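Side-chain contacts in OsmC family protein (Rhodothermus marinus, PDB 5CML), which hydrolyses carboxyl esters, probably through an alpha/beta-hydrolase serine mechanism, this chain being the esterase domain of a longer protein that also carries an OsmC domain: residues Cys37-Ser41 / Lys42-Ala46; Asp136-His139 / Val140-Leu143; Leu173-Leu176 / Glu177-Leu181; Asn207-Cys210 / Leu211-Ala215. All coordinates share one frame; numbering follows the deposited sequence. Where two conformers were deposited one is given.

Contact 1. Residues Cys37-Ser41 / Lys42-Ala46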
# COMPACT_ATOMS: atom_id res chain seq x y z
N CYS A 37 -6.08 1.49 -1.76
CA CYS A 37 -7.16 2.41 -2.10
C CYS A 37 -8.29 1.70 -2.84
O CYS A 37 -9.03 2.33 -3.58
CB CYS A 37 -6.62 3.57 -2.93
SG CYS A 37 -5.38 4.57 -2.02
N PHE A 38 -8.43 0.38 -2.65
CA PHE A 38 -9.45 -0.36 -3.40
C PHE A 38 -10.85 -0.06 -2.91
O PHE A 38 -11.82 -0.37 -3.58
CB PHE A 38 -9.19 -1.86 -3.34
CG PHE A 38 -7.97 -2.27 -4.07
CD1 PHE A 38 -7.93 -2.18 -5.45
CD2 PHE A 38 -6.86 -2.73 -3.40
CE1 PHE A 38 -6.80 -2.55 -6.15
CE2 PHE A 38 -5.72 -3.09 -4.09
CZ PHE A 38 -5.69 -3.01 -5.46
N THR A 39 -10.96 0.59 -1.76
CA THR A 39 -12.25 1.02 -1.23
C THR A 39 -12.92 2.05 -2.16
O THR A 39 -14.12 2.26 -2.06
CB THR A 39 -12.08 1.59 0.18
OG1 THR A 39 -11.14 0.77 0.89
CG2 THR A 39 -13.39 1.57 0.92
N CYS A 40 -12.14 2.65 -3.06
CA CYS A 40 -12.66 3.54 -4.11
C CYS A 40 -13.56 2.84 -5.12
O CYS A 40 -14.33 3.48 -5.81
CB CYS A 40 -11.49 4.21 -4.88
SG CYS A 40 -10.58 5.40 -3.87
N SER A 41 -13.43 1.52 -5.20
CA SER A 41 -14.25 0.72 -6.13
C SER A 41 -15.65 0.46 -5.61
O SER A 41 -15.98 0.79 -4.48
CB SER A 41 -13.58 -0.62 -6.42
OG SER A 41 -12.35 -0.45 -7.06
N LYS A 42 -16.47 -0.17 -6.45
CA LYS A 42 -17.84 -0.52 -6.08
C LYS A 42 -17.88 -1.64 -5.04
O LYS A 42 -18.88 -1.82 -4.35
CB LYS A 42 -18.62 -0.93 -7.33
CG LYS A 42 -18.10 -2.20 -8.00
CD LYS A 42 -18.53 -2.27 -9.47
CE LYS A 42 -17.69 -1.32 -10.34
NZ LYS A 42 -17.91 -1.54 -11.80
N ASN A 43 -16.79 -2.40 -4.93
CA ASN A 43 -16.71 -3.48 -3.96
C ASN A 43 -15.26 -3.70 -3.54
O ASN A 43 -14.36 -3.04 -4.05
CB ASN A 43 -17.30 -4.77 -4.55
CG ASN A 43 -16.56 -5.24 -5.78
OD1 ASN A 43 -15.34 -5.36 -5.79
ND2 ASN A 43 -17.31 -5.53 -6.84
N LEU A 44 -15.04 -4.62 -2.61
CA LEU A 44 -13.70 -4.90 -2.12
C LEU A 44 -13.15 -6.19 -2.68
O LEU A 44 -12.26 -6.79 -2.09
CB LEU A 44 -13.70 -4.97 -0.59
CG LEU A 44 -13.96 -3.65 0.09
CD1 LEU A 44 -14.23 -3.89 1.57
CD2 LEU A 44 -12.78 -2.70 -0.11
N LYS A 45 -13.67 -6.62 -3.83
CA LYS A 45 -13.26 -7.89 -4.38
C LYS A 45 -11.76 -7.90 -4.70
O LYS A 45 -11.10 -8.92 -4.52
CB LYS A 45 -14.08 -8.23 -5.63
CG LYS A 45 -13.78 -9.60 -6.21
CD LYS A 45 -14.75 -9.97 -7.33
CE LYS A 45 -14.59 -11.43 -7.74
NZ LYS A 45 -15.43 -11.77 -8.92
N ALA A 46 -11.19 -6.78 -5.13
CA ALA A 46 -9.78 -6.77 -5.50
C ALA A 46 -8.90 -7.01 -4.28
O ALA A 46 -7.99 -7.85 -4.32
CB ALA A 46 -9.39 -5.46 -6.20
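Ala46 sets its methyl over one face of the Phe38 ring. CB stands 4.1 Å from the ring centroid and 27° off the ring normal, a CH-pi contact displaced toward one side of the ring, where Phe38 CD1 comes within 3.7 Å of Ala46 CB. With CG anti to its own carbonyl carbon (chi1 -69°), the phenyl group extends toward the start of the helix. The second touch is looser: Leu44 CD2 lies 3.9 Å from Thr39 CA, the two side chains running alongside each other in the same direction.

The next shell fixes the turn. Ser41 N bonds to Phe38 O at 3.0 Å, closing the short 3-10 segment, and Asn43 OD1 accepts from Lys45 N at 2.9 Å, with the donor above the amide carbonyl plane. That bond makes an Asx turn just ahead of the helix, whose N-cap position is Leu44. Farther out, the Phe38 ring stacks with His108 and packs on Val47 and Ile50, while Thr39 OG1 has a weak hydrogen bond to Asp65. The arrangement is that of the loop following strand 30-36 in an alpha/beta-hydrolase fold, the place where relatives commonly build part of the oxyanion hole.

Contact 2. Residues Asp136-His139 / Val140-Leu143; sequences DPAH and VRHL
Arg141 folds its guanidinium back over the first turn of its own helix. One face of the flat group lies over Pro137 C and O and Ala138 CA, with NH1 3.5 Å from Pro137 CB and NH2 3.6 Å from Ala138 CA. The bend at chi3 (-66°) turns the chain back toward the N-terminal end. Val140 adds a smaller touch, its CG2 lying 3.5 Å from Asp136 O.

Among the side-chain hydrogen bonds, Asp136 OD1 takes two donors from one residue. His139 N reaches it at 3.0 Å, which caps the helix, and His139 ND1 at 2.7 Å on the syn side of the carboxylate, nearly in the imidazole plane. The two bonds hold Asp136 OD1; the one from ND1 fixes the turn of the imidazole and places a proton on ND1. Backbone bonds carry the rest: Arg141 N to Pro137 O, at 2.8 Å, is nearly straight (166°), whereas His142 N to Ala138 O is stretched to 3.3 Å.

Helix 137-141 packs against three helices and leads on to strand 144-146: Pro137, Val140 and Arg141 lean on Leu173 of helix 170-179, His139 touches helix 206-214, and Val140 and Leu143 meet Leu110 of helix 110-118.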
# COMPACT_ATOMS: atom_id res chain seq x y z
N ASP A 136 6.13 10.68 -7.93
CA ASP A 136 6.51 12.02 -7.51
C ASP A 136 5.31 12.92 -7.21
O ASP A 136 4.17 12.58 -7.53
CB ASP A 136 7.43 12.66 -8.57
CG ASP A 136 6.78 12.79 -9.93
OD1 ASP A 136 5.54 12.86 -10.04
OD2 ASP A 136 7.55 12.86 -10.92
N PRO A 137 5.55 14.08 -6.58
CA PRO A 137 4.43 14.96 -6.26
C PRO A 137 3.63 15.45 -7.46
O PRO A 137 2.43 15.64 -7.33
CB PRO A 137 5.12 16.13 -5.53
CG PRO A 137 6.25 15.47 -4.83
CD PRO A 137 6.76 14.46 -5.82
N ALA A 138 4.25 15.66 -8.61
CA ALA A 138 3.47 16.13 -9.74
C ALA A 138 2.37 15.13 -10.10
O ALA A 138 1.23 15.51 -10.40
CB ALA A 138 4.39 16.40 -10.94
N HIS A 139 2.69 13.84 -10.03
CA HIS A 139 1.71 12.83 -10.40
C HIS A 139 0.69 12.61 -9.28
O HIS A 139 -0.45 12.23 -9.54
CB HIS A 139 2.43 11.54 -10.81
CG HIS A 139 3.05 11.63 -12.17
ND1 HIS A 139 4.36 12.01 -12.37
CD2 HIS A 139 2.53 11.41 -13.40
CE1 HIS A 139 4.61 12.02 -13.67
NE2 HIS A 139 3.52 11.66 -14.32
N VAL A 140 1.07 12.89 -8.04
CA VAL A 140 0.08 12.92 -6.97
C VAL A 140 -0.86 14.13 -7.11
O VAL A 140 -2.06 13.99 -6.93
CB VAL A 140 0.76 12.93 -5.57
CG1 VAL A 140 -0.28 13.05 -4.46
CG2 VAL A 140 1.57 11.65 -5.39
N ARG A 141 -0.31 15.30 -7.43
CA ARG A 141 -1.14 16.50 -7.61
C ARG A 141 -2.23 16.31 -8.66
O ARG A 141 -3.31 16.88 -8.54
CB ARG A 141 -0.29 17.71 -7.98
CG ARG A 141 0.43 18.28 -6.79
CD ARG A 141 0.99 19.66 -7.08
NE ARG A 141 2.05 19.65 -8.08
CZ ARG A 141 3.33 19.44 -7.80
NH1 ARG A 141 3.72 19.18 -6.54
NH2 ARG A 141 4.23 19.47 -8.78
N HIS A 142 -1.94 15.50 -9.67
CA HIS A 142 -2.93 15.18 -10.69
C HIS A 142 -4.21 14.60 -10.08
O HIS A 142 -5.31 14.76 -10.63
CB HIS A 142 -2.33 14.20 -11.70
CG HIS A 142 -3.23 13.89 -12.85
ND1 HIS A 142 -3.85 12.67 -13.00
CD2 HIS A 142 -3.62 14.64 -13.90
CE1 HIS A 142 -4.59 12.68 -14.09
NE2 HIS A 142 -4.46 13.87 -14.66
N LEU A 143 -4.06 13.94 -8.94
CA LEU A 143 -5.15 13.20 -8.28
C LEU A 143 -5.91 13.98 -7.21
O LEU A 143 -6.97 13.54 -6.76
CB LEU A 143 -4.59 11.94 -7.62
CG LEU A 143 -3.69 11.04 -8.46
CD1 LEU A 143 -3.10 9.94 -7.59
CD2 LEU A 143 -4.44 10.44 -9.65

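Contact 3. Residues Leu173-Leu176 / Glu177-Leu181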
# COMPACT_ATOMS: atom_id res chain seq x y z
N LEU A 173 0.88 15.02 1.37
CA LEU A 173 1.67 15.42 0.21
C LEU A 173 2.82 16.29 0.65
O LEU A 173 3.91 16.16 0.11
CB LEU A 173 0.84 16.16 -0.83
CG LEU A 173 1.61 16.55 -2.10
CD1 LEU A 173 2.51 15.45 -2.67
CD2 LEU A 173 0.65 16.97 -3.18
N GLU A 174 2.59 17.17 1.63
CA GLU A 174 3.68 17.99 2.14
C GLU A 174 4.85 17.17 2.64
O GLU A 174 6.01 17.46 2.32
CB GLU A 174 3.19 18.90 3.27
CG GLU A 174 2.24 19.95 2.79
CD GLU A 174 1.84 20.93 3.89
OE1 GLU A 174 2.45 20.91 4.98
OE2 GLU A 174 0.91 21.72 3.65
N GLU A 175 4.55 16.14 3.43
CA GLU A 175 5.59 15.29 3.97
C GLU A 175 6.25 14.44 2.90
O GLU A 175 7.45 14.22 2.95
CB GLU A 175 4.99 14.41 5.08
CG GLU A 175 5.99 13.57 5.85
CD GLU A 175 5.39 12.94 7.10
OE1 GLU A 175 4.18 13.17 7.38
OE2 GLU A 175 6.13 12.21 7.81
N LEU A 176 5.47 13.95 1.95
CA LEU A 176 5.99 13.15 0.85
C LEU A 176 6.97 13.97 0.01
O LEU A 176 8.06 13.51 -0.35
CB LEU A 176 4.83 12.65 -0.01
CG LEU A 176 5.18 11.70 -1.13
CD1 LEU A 176 5.67 10.39 -0.53
CD2 LEU A 176 3.96 11.46 -2.03
N GLU A 177 6.58 15.20 -0.27
CA GLU A 177 7.40 16.11 -1.04
C GLU A 177 8.69 16.44 -0.27
O GLU A 177 9.78 16.47 -0.85
CB GLU A 177 6.57 17.34 -1.37
CG GLU A 177 7.27 18.42 -2.10
CD GLU A 177 6.29 19.48 -2.60
OE1 GLU A 177 5.20 19.12 -3.10
OE2 GLU A 177 6.62 20.69 -2.46
N ARG A 178 8.58 16.61 1.05
CA ARG A 178 9.77 16.93 1.85
C ARG A 178 10.74 15.73 1.94
O ARG A 178 11.95 15.93 1.82
CB ARG A 178 9.37 17.40 3.26
CG ARG A 178 10.55 17.76 4.19
CD ARG A 178 11.53 18.80 3.56
NE ARG A 178 10.86 20.02 3.15
CZ ARG A 178 10.76 21.14 3.87
NH1 ARG A 178 11.30 21.22 5.09
NH2 ARG A 178 10.14 22.20 3.35
N VAL A 179 10.25 14.50 2.15
CA VAL A 179 11.19 13.37 2.30
C VAL A 179 11.80 12.97 0.97
O VAL A 179 12.93 12.46 0.93
CB VAL A 179 10.54 12.10 2.94
CG1 VAL A 179 9.99 12.41 4.31
CG2 VAL A 179 9.47 11.48 2.06
N ASN A 180 11.05 13.23 -0.11
CA ASN A 180 11.38 12.89 -1.50
C ASN A 180 11.34 11.38 -1.74
O ASN A 180 12.18 10.59 -1.28
CB ASN A 180 12.74 13.46 -1.94
CG ASN A 180 12.98 13.26 -3.43
OD1 ASN A 180 13.74 12.37 -3.84
ND2 ASN A 180 12.32 14.06 -4.26
N LEU A 181 10.30 10.98 -2.46
CA LEU A 181 10.06 9.56 -2.66
C LEU A 181 11.21 8.87 -3.40
O LEU A 181 11.63 7.78 -3.01
CB LEU A 181 8.74 9.39 -3.38
CG LEU A 181 8.27 7.96 -3.54
CD1 LEU A 181 8.20 7.25 -2.19
CD2 LEU A 181 6.92 8.00 -4.20
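Leu176 overlaps Leu181 across the break that ends the helix, its CD1 lying 4.3 Å from Leu181 CB in a loose apolar contact. CG is anti to the backbone N (chi1 -174°), which puts the isobutyl group beside the carbonyl carbon, where it meets Leu181, Phe85 and Ala117. Val179 meets the preceding turn through both methyls: CG1 approaches Glu175 O at 3.4 Å, and CG2 packs 3.5 Å from Leu176 O. The aliphatic base of Glu177 sits likewise against the backbone, with CB 3.3 Å from Leu173 O; its extended chain reaches helix 137-141, where OE1 and Arg141 form a long, weak ion pair.

Beneath these side chains run four consecutive i to i+4 bonds. Those from Glu177 N to Leu173 O and from Val179 N to Glu175 O are both 2.9 Å long. The last, Asn180 N to Leu176 O, is 3.0 Å but more bent, with an angle of 141° at the hydrogen. Asn180 then leaves helical geometry with positive phi (69°), and its OD1 accepts from Asp183 N, so one residue ends a helix and caps the next.

Around this junction, Glu175 forms a salt bridge with Arg89. The whole is a helix-helix junction through an N-cap: helix 170-179 stops, Asn180 caps helix 181-187, and Leu181 packs on Ala113 and Leu116 of helix 110-118.

Contact 4. Residues Asn207-Cys210 / Leu211-Ala215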
# COMPACT_ATOMS: atom_id res chain seq x y z
N ASN A 207 5.31 6.23 -14.22
CA ASN A 207 5.62 6.30 -12.78
C ASN A 207 6.37 5.06 -12.33
O ASN A 207 7.28 5.16 -11.51
CB ASN A 207 4.34 6.46 -11.94
CG ASN A 207 3.74 7.85 -12.04
OD1 ASN A 207 4.06 8.72 -11.24
ND2 ASN A 207 2.87 8.05 -13.02
N ALA A 208 6.05 3.91 -12.91
CA ALA A 208 6.76 2.69 -12.55
C ALA A 208 8.20 2.75 -13.08
O ALA A 208 9.11 2.29 -12.42
CB ALA A 208 6.01 1.44 -13.09
N ALA A 209 8.40 3.31 -14.27
CA ALA A 209 9.76 3.42 -14.82
C ALA A 209 10.60 4.36 -13.96
O ALA A 209 11.77 4.11 -13.70
CB ALA A 209 9.71 3.91 -16.25
N CYS A 210 9.97 5.43 -13.49
CA CYS A 210 10.61 6.40 -12.63
C CYS A 210 11.07 5.76 -11.33
O CYS A 210 12.20 5.95 -10.88
CB CYS A 210 9.61 7.53 -12.38
SG CYS A 210 10.12 8.79 -11.27
N LEU A 211 10.16 4.99 -10.71
CA LEU A 211 10.50 4.34 -9.46
C LEU A 211 11.58 3.28 -9.68
O LEU A 211 12.49 3.14 -8.87
CB LEU A 211 9.26 3.73 -8.79
CG LEU A 211 8.27 4.74 -8.19
CD1 LEU A 211 6.90 4.10 -7.89
CD2 LEU A 211 8.84 5.34 -6.92
N PHE A 212 11.50 2.54 -10.79
CA PHE A 212 12.49 1.51 -11.06
C PHE A 212 13.88 2.10 -11.26
O PHE A 212 14.87 1.56 -10.77
CB PHE A 212 12.06 0.67 -12.28
CG PHE A 212 12.90 -0.56 -12.50
CD1 PHE A 212 14.07 -0.48 -13.23
CD2 PHE A 212 12.52 -1.78 -11.99
CE1 PHE A 212 14.85 -1.61 -13.44
CE2 PHE A 212 13.30 -2.91 -12.20
CZ PHE A 212 14.45 -2.83 -12.93
N GLN A 213 13.96 3.21 -11.97
CA GLN A 213 15.25 3.86 -12.20
C GLN A 213 15.85 4.39 -10.90
O GLN A 213 17.09 4.40 -10.72
CB GLN A 213 15.08 4.97 -13.24
CG GLN A 213 14.76 4.44 -14.62
CD GLN A 213 14.63 5.55 -15.65
OE1 GLN A 213 15.56 6.33 -15.84
NE2 GLN A 213 13.47 5.63 -16.31
N ALA A 214 15.00 4.83 -9.98
CA ALA A 214 15.46 5.40 -8.71
C ALA A 214 16.00 4.31 -7.81
O ALA A 214 16.95 4.52 -7.06
CB ALA A 214 14.32 6.13 -8.01
N ALA A 215 15.35 3.15 -7.87
CA ALA A 215 15.71 2.04 -7.00
C ALA A 215 17.05 1.42 -7.37
O ALA A 215 17.58 1.61 -8.47
CB ALA A 215 14.63 1.00 -7.05
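Gln213 lies back along the preceding turn, its CG only 3.1 Å from Ala209 O and its NE2 4.1 Å from Ala209 CB. A first torsion of -68° sets CG beside its own backbone N, and an extended chi2, followed by a chi3 of 58°, sets the amide NE2 beside Ala209. Leu211 has the same first turn, which brings its CG to 3.5 Å from Asn207 O and lays the branched end against the previous turn of the helix. In Phe212 CG is instead anti to the backbone N (chi1 -171°), which leads the ring away, and CB alone stays near, 3.4 Å from Ala208 O.

These side chains belong to helix 206-214, the crossover of the beta-alpha-beta unit that links strands 192-196 and 219-223 of the central sheet. Leu211 and Phe212 touch Leu194 of the first strand, and Ala208 touches His196. Four successive i to i+4 backbone bonds hold the helix, among them Gln213 N to Ala209 O at 2.9 Å and Ala214 N to Cys210 O at 3.1 Å.

Cys210, modelled in two conformers, has in one of them SG anti to the backbone N; the residue forms a disulfide with Cys135. Close by, the Asn207 amide is held at both ends, OD1 accepting from Cys135 N and ND2 donating to Gly204 O, which fixes its rotation.

How the contacts relate
From the N terminus, contact 1 comes first, turning the chain from strand 30-36 into helix 45-56; it touches none of the others, and its nearest atoms are about 8 Å from those of contact 2. The four follow in series, none nested in or crossing another. Contact 2 forms the short helix 137-141 and meets both later ones: Arg141 CG lies 3.8 Å from Leu173 CD2 of contact 3, and His139 CG 3.2 Å from Asn207 OD1 of contact 4. Contact 3 ends helix 170-179 and starts helix 181-187, and Leu181 reaches Leu211 of contact 4. Contacts 2 to 4 thus tie helices 137-141, 170-179 and 181-187 to the crossover helix 206-214.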